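Local coordinates for protein putative N-acetylneuraminate lyase ([Ruminococcus] gnavus ATCC 29149, PDB 6RB7) that belongs to the dihydrodipicolinate synthetase family and folds as a parallel beta/alpha barrel, its own function not being established here, at residues A[139-144]-A[152-157]; A[143-148]-A[176-181]. All coordinates share one frame; numbering follows the deposited sequence.

In the fold
Leaving strand 135-138 of the eight-stranded parallel barrel, the chain runs through the loop that begins at Ile139 and enters helix 148-160. Interaction 1 closes this loop locally, bringing helix residues 152-157 back against the loop's first residues. Interaction 2 starts farther along the same loop, at 143-148, and pairs it with residues 176-181, which come after strand 166-171 and lead from the end of helix 173-176 into helix 182-188. The two chain closures therefore overlap instead of nesting, and they share Tyr143 and Phe144. Pro140 CB packs 3.6 Å from Val178 CG2, making the contacts continuous. Together they join two successive loops of the barrel beside a second subunit.

Interaction 1. Residues A[139-144]-A[152-157]; sequences IPPIYF and AQYWNA
The Tyr154 ring overlaps the pyrrolidine of Pro141, whose CG lies over one face, offset toward the rim, 4.0 Å from the ring centroid and 24° off the ring normal. This is a CH-pi contact. Pro141 CD is closer to a single ring atom, 3.6 Å from Tyr154 CD2, and the two side chains slide past each other in opposite directions. With CG anti to the backbone N (chi1 172°), Tyr154 stretches from helix 148-160 toward the loop that follows strand 135-138. Beside it, the indole of Trp155 lies alongside Pro140 and points the same way, with CZ2 3.9 Å from Pro140 CB.

The two aromatic residues converge on one carbonyl. Trp155 NE1 donates to Ile139 O over 2.9 Å in a nearly straight bond (173° at the hydrogen). The oxygen lies in the indole plane, but NE1 stands well above the carbonyl plane of Ile139, away from the usual lone-pair directions. The edge of Tyr154 meets the same oxygen, with CE2 3.4 Å from Ile139 O. At the far end of the phenol, a water donates to both Tyr154 OH and Pro140 O, each over 2.8 Å, while Tyr154 OH is also hydrogen-bonded to Cys115 O. Leu184 and Met188 of helix 182-188 pack on Trp155, and Thr118 and Ser121 of helix 118-130 on Tyr154.

In this beta/alpha barrel, the contact folds a helix back onto the loop leading into it from the preceding strand. Pro140 and Pro141 have no backbone N-H to offer; the loop presents carbonyl oxygens and proline rings to the helix, and the carbonyl O of the buried Ile139 receives an indole N-H.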
loop_
_atom_site.group_PDB
_atom_site.type_symbol
_atom_site.label_atom_id
_atom_site.label_comp_id
_atom_site.label_asym_id
_atom_site.label_seq_id
_atom_site.Cartn_x
_atom_site.Cartn_y
_atom_site.Cartn_z
ATOM N N ILE A 139 -5.076 11.937 -17.538
ATOM C CA ILE A 139 -4.953 11.244 -16.228
ATOM C C ILE A 139 -6.220 11.483 -15.427
ATOM O O ILE A 139 -7.035 12.363 -15.763
ATOM C CB ILE A 139 -3.693 11.696 -15.489
ATOM C CG1 ILE A 139 -3.695 13.185 -15.158
ATOM C CG2 ILE A 139 -2.447 11.258 -16.241
ATOM C CD1 ILE A 139 -2.644 13.559 -14.141
ATOM N N PRO A 140 -6.441 10.751 -14.345
ATOM C CA PRO A 140 -7.532 11.053 -13.441
ATOM C C PRO A 140 -7.228 12.311 -12.634
ATOM O O PRO A 140 -6.094 12.822 -12.581
ATOM C CB PRO A 140 -7.579 9.853 -12.466
ATOM C CG PRO A 140 -6.615 8.843 -13.006
ATOM C CD PRO A 140 -5.636 9.622 -13.848
ATOM N N PRO A 141 -8.228 12.786 -11.859
ATOM C CA PRO A 141 -7.965 13.770 -10.816
ATOM C C PRO A 141 -6.912 13.230 -9.842
ATOM O O PRO A 141 -6.880 12.028 -9.560
ATOM C CB PRO A 141 -9.318 13.927 -10.123
ATOM C CG PRO A 141 -10.335 13.479 -11.174
ATOM C CD PRO A 141 -9.638 12.341 -11.898
ATOM N N ILE A 142 -6.074 14.119 -9.353
ATOM C CA ILE A 142 -4.937 13.736 -8.474
ATOM C C ILE A 142 -5.101 14.314 -7.058
ATOM O O ILE A 142 -5.973 15.178 -6.829
ATOM C CB ILE A 142 -3.594 14.175 -9.086
ATOM C CG1 ILE A 142 -3.433 15.686 -9.179
ATOM C CG2 ILE A 142 -3.451 13.504 -10.442
ATOM C CD1 ILE A 142 -2.042 16.116 -9.508
ATOM N N TYR A 143 -4.187 13.894 -6.169
ATOM C CA TYR A 143 -4.055 14.381 -4.771
ATOM C C TYR A 143 -5.201 13.873 -3.921
ATOM O O TYR A 143 -5.003 12.890 -3.224
ATOM C CB TYR A 143 -3.865 15.887 -4.669
ATOM C CG TYR A 143 -3.455 16.329 -3.297
ATOM C CD1 TYR A 143 -2.142 16.240 -2.886
ATOM C CD2 TYR A 143 -4.358 16.854 -2.404
ATOM C CE1 TYR A 143 -1.753 16.607 -1.616
ATOM C CE2 TYR A 143 -3.988 17.257 -1.137
ATOM C CZ TYR A 143 -2.666 17.164 -0.743
ATOM O OH TYR A 143 -2.236 17.572 0.503
ATOM N N PHE A 144 -6.391 14.461 -4.018
ATOM C CA PHE A 144 -7.596 13.877 -3.401
ATOM C C PHE A 144 -7.978 12.617 -4.162
ATOM O O PHE A 144 -7.746 12.549 -5.381
ATOM C CB PHE A 144 -8.760 14.860 -3.370
ATOM C CG PHE A 144 -8.620 15.997 -2.381
ATOM C CD1 PHE A 144 -8.279 15.754 -1.065
ATOM C CD2 PHE A 144 -8.890 17.302 -2.759
ATOM C CE1 PHE A 144 -8.207 16.782 -0.131
ATOM C CE2 PHE A 144 -8.813 18.324 -1.828
ATOM C CZ PHE A 144 -8.522 18.060 -0.499
ATOM N N ALA A 152 -15.436 10.126 -13.688
ATOM C CA ALA A 152 -16.151 10.090 -14.972
ATOM C C ALA A 152 -16.620 11.488 -15.350
ATOM O O ALA A 152 -16.516 11.878 -16.519
ATOM C CB ALA A 152 -17.328 9.146 -14.909
ATOM N N GLN A 153 -17.105 12.256 -14.388
ATOM C CA GLN A 153 -17.616 13.629 -14.698
ATOM C C GLN A 153 -16.442 14.468 -15.209
ATOM O O GLN A 153 -16.632 15.236 -16.148
ATOM C CB GLN A 153 -18.289 14.234 -13.453
ATOM C CG GLN A 153 -18.592 15.714 -13.569
ATOM C CD GLN A 153 -19.052 16.318 -12.248
ATOM O OE1 GLN A 153 -19.602 15.644 -11.387
ATOM N NE2 GLN A 153 -18.794 17.601 -12.051
ATOM N N TYR A 154 -15.260 14.341 -14.606
ATOM C CA TYR A 154 -14.066 15.103 -15.008
ATOM C C TYR A 154 -13.709 14.749 -16.454
ATOM O O TYR A 154 -13.604 15.619 -17.320
ATOM C CB TYR A 154 -12.942 14.789 -14.048
ATOM C CG TYR A 154 -11.553 15.302 -14.351
ATOM C CD1 TYR A 154 -11.178 16.615 -14.139
ATOM C CD2 TYR A 154 -10.547 14.403 -14.712
ATOM C CE1 TYR A 154 -9.855 17.020 -14.266
ATOM C CE2 TYR A 154 -9.224 14.798 -14.865
ATOM C CZ TYR A 154 -8.872 16.112 -14.626
ATOM O OH TYR A 154 -7.574 16.534 -14.711
ATOM N N TRP A 155 -13.561 13.460 -16.743
ATOM C CA TRP A 155 -13.200 13.022 -18.119
ATOM C C TRP A 155 -14.277 13.428 -19.123
ATOM O O TRP A 155 -13.936 13.863 -20.223
ATOM C CB TRP A 155 -12.915 11.537 -18.141
ATOM C CG TRP A 155 -11.642 11.158 -17.451
ATOM C CD1 TRP A 155 -10.533 11.926 -17.275
ATOM C CD2 TRP A 155 -11.336 9.879 -16.869
ATOM N NE1 TRP A 155 -9.560 11.194 -16.645
ATOM C CE2 TRP A 155 -10.009 9.926 -16.424
ATOM C CE3 TRP A 155 -12.040 8.671 -16.732
ATOM C CZ2 TRP A 155 -9.388 8.862 -15.759
ATOM C CZ3 TRP A 155 -11.423 7.617 -16.110
ATOM C CH2 TRP A 155 -10.122 7.714 -15.620
ATOM N N ASN A 156 -15.534 13.233 -18.770
ATOM C CA ASN A 156 -16.633 13.576 -19.694
ATOM C C ASN A 156 -16.668 15.088 -19.924
ATOM O O ASN A 156 -17.035 15.505 -21.055
ATOM C CB ASN A 156 -17.948 12.954 -19.258
ATOM C CG ASN A 156 -18.024 11.483 -19.583
ATOM O OD1 ASN A 156 -18.548 10.701 -18.745
ATOM N ND2 ASN A 156 -17.541 11.090 -20.739
ATOM N N ALA A 157 -16.368 15.907 -18.924
ATOM C CA ALA A 157 -16.349 17.374 -19.080
ATOM C C ALA A 157 -15.240 17.763 -20.022
ATOM O O ALA A 157 -15.405 18.631 -20.907
ATOM C CB ALA A 157 -16.214 18.087 -17.761
HETATM O O HOH W 1 -5.647 15.598 -12.844
#

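Interaction 2. Residues A[143-148]-A[176-181]; sequences YFHLPE and AGVALT
Two loops of the beta/alpha barrel run side by side here, their end-to-end directions 15° apart: 143-148 leads into helix 148-160, while the segment 176-181 joins helix 173-176 to helix 182-188. Near the middle, Val178 CG1 touches the first loop, 3.8 Å from His145 CA, and Ile151 of helix 148-160 also packs on Val178. With CG anti to its carbonyl carbon (chi1 -57°), the His145 imidazole is brought to Gly177. Gly177 O faces the ring, offset toward its rim and 3.7 Å from His145 ND1. Gly177 leaves helix 173-176 with positive phi, and His145 CE1 comes within 3.8 Å of its CA. His145 NE2 is hydrogen-bonded to Gln174 O of the second subunit, so this side chain bridges loop and subunit interface. A water accepts from Tyr143 N over 2.9 Å and makes a weak bond to Ala176 O. At the other end, Thr181 is the N-cap of helix 182-188, its OG1 also hydrogen-bonded to Leu184 N. Thr181 OG1 donates to Glu148 OE2 at 2.6 Å, meeting that oxygen from above the carboxylate plane.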
loop_
_atom_site.group_PDB
_atom_site.type_symbol
_atom_site.label_atom_id
_atom_site.label_comp_id
_atom_site.label_asym_id
_atom_site.label_seq_id
_atom_site.Cartn_x
_atom_site.Cartn_y
_atom_site.Cartn_z
ATOM N N TYR A 143 -4.187 13.894 -6.169
ATOM C CA TYR A 143 -4.055 14.381 -4.771
ATOM C C TYR A 143 -5.201 13.873 -3.921
ATOM O O TYR A 143 -5.003 12.890 -3.224
ATOM C CB TYR A 143 -3.865 15.887 -4.669
ATOM C CG TYR A 143 -3.455 16.329 -3.297
ATOM C CD1 TYR A 143 -2.142 16.240 -2.886
ATOM C CD2 TYR A 143 -4.358 16.854 -2.404
ATOM C CE1 TYR A 143 -1.753 16.607 -1.616
ATOM C CE2 TYR A 143 -3.988 17.257 -1.137
ATOM C CZ TYR A 143 -2.666 17.164 -0.743
ATOM O OH TYR A 143 -2.236 17.572 0.503
ATOM N N PHE A 144 -6.391 14.461 -4.018
ATOM C CA PHE A 144 -7.596 13.877 -3.401
ATOM C C PHE A 144 -7.978 12.617 -4.162
ATOM O O PHE A 144 -7.746 12.549 -5.381
ATOM C CB PHE A 144 -8.760 14.860 -3.370
ATOM C CG PHE A 144 -8.620 15.997 -2.381
ATOM C CD1 PHE A 144 -8.279 15.754 -1.065
ATOM C CD2 PHE A 144 -8.890 17.302 -2.759
ATOM C CE1 PHE A 144 -8.207 16.782 -0.131
ATOM C CE2 PHE A 144 -8.813 18.324 -1.828
ATOM C CZ PHE A 144 -8.522 18.060 -0.499
ATOM N N HIS A 145 -8.512 11.632 -3.461
ATOM C CA HIS A 145 -8.981 10.385 -4.101
ATOM C C HIS A 145 -10.482 10.534 -4.323
ATOM O O HIS A 145 -11.248 10.378 -3.367
ATOM C CB HIS A 145 -8.620 9.183 -3.225
ATOM C CG HIS A 145 -7.148 9.099 -2.943
ATOM N ND1 HIS A 145 -6.179 9.675 -3.756
ATOM C CD2 HIS A 145 -6.486 8.547 -1.895
ATOM C CE1 HIS A 145 -4.994 9.452 -3.230
ATOM N NE2 HIS A 145 -5.159 8.791 -2.066
ATOM N N LEU A 146 -10.890 10.830 -5.543
ATOM C CA LEU A 146 -12.299 11.138 -5.808
ATOM C C LEU A 146 -13.040 9.873 -6.182
ATOM O O LEU A 146 -12.484 8.926 -6.739
ATOM C CB LEU A 146 -12.371 12.224 -6.879
ATOM C CG LEU A 146 -11.721 13.552 -6.519
ATOM C CD1 LEU A 146 -12.019 14.576 -7.611
ATOM C CD2 LEU A 146 -12.189 14.029 -5.160
ATOM N N PRO A 147 -14.357 9.854 -5.921
ATOM C CA PRO A 147 -15.166 8.713 -6.287
ATOM C C PRO A 147 -15.281 8.549 -7.795
ATOM O O PRO A 147 -15.091 9.473 -8.568
ATOM C CB PRO A 147 -16.539 8.965 -5.677
ATOM C CG PRO A 147 -16.516 10.407 -5.250
ATOM C CD PRO A 147 -15.094 10.896 -5.214
ATOM N N GLU A 148 -15.643 7.327 -8.202
ATOM C CA GLU A 148 -15.663 7.022 -9.649
ATOM C C GLU A 148 -16.612 7.972 -10.394
ATOM O O GLU A 148 -16.314 8.341 -11.539
ATOM C CB GLU A 148 -16.093 5.572 -9.891
ATOM C CG GLU A 148 -15.094 4.531 -9.412
ATOM C CD GLU A 148 -15.441 3.090 -9.815
ATOM O OE1 GLU A 148 -16.480 2.863 -10.431
ATOM O OE2 GLU A 148 -14.676 2.187 -9.503
ATOM N N ALA A 176 -1.448 8.827 -9.523
ATOM C CA ALA A 176 -2.722 9.554 -9.363
ATOM C C ALA A 176 -3.421 9.202 -8.056
ATOM O O ALA A 176 -4.196 10.061 -7.569
ATOM C CB ALA A 176 -3.629 9.281 -10.535
ATOM N N GLY A 177 -3.236 7.982 -7.525
ATOM C CA GLY A 177 -3.847 7.518 -6.282
ATOM C C GLY A 177 -5.204 6.884 -6.458
ATOM O O GLY A 177 -5.791 6.389 -5.470
ATOM N N VAL A 178 -5.730 6.895 -7.690
ATOM C CA VAL A 178 -6.990 6.242 -8.067
ATOM C C VAL A 178 -6.733 5.469 -9.363
ATOM O O VAL A 178 -5.893 5.893 -10.148
ATOM C CB VAL A 178 -8.168 7.228 -8.221
ATOM C CG1 VAL A 178 -8.576 7.838 -6.891
ATOM C CG2 VAL A 178 -7.864 8.325 -9.223
ATOM N N ALA A 179 -7.507 4.411 -9.571
ATOM C CA ALA A 179 -7.402 3.533 -10.751
ATOM C C ALA A 179 -8.612 3.670 -11.651
ATOM O O ALA A 179 -9.750 3.857 -11.189
ATOM C CB ALA A 179 -7.237 2.096 -10.277
ATOM N N LEU A 180 -8.387 3.402 -12.938
ATOM C CA LEU A 180 -9.444 3.007 -13.860
ATOM C C LEU A 180 -9.864 1.586 -13.537
ATOM O O LEU A 180 -9.183 0.641 -13.915
ATOM C CB LEU A 180 -8.983 3.139 -15.311
ATOM C CG LEU A 180 -10.049 2.737 -16.327
ATOM C CD1 LEU A 180 -11.222 3.705 -16.319
ATOM C CD2 LEU A 180 -9.443 2.651 -17.717
ATOM N N THR A 181 -10.979 1.448 -12.836
ATOM C CA THR A 181 -11.545 0.118 -12.526
ATOM C C THR A 181 -12.323 -0.412 -13.728
ATOM O O THR A 181 -12.705 0.355 -14.621
ATOM C CB THR A 181 -12.474 0.205 -11.338
ATOM O OG1 THR A 181 -13.561 1.095 -11.626
ATOM C CG2 THR A 181 -11.724 0.639 -10.103
HETATM O O HOH W 2 -1.978 12.029 -6.518
#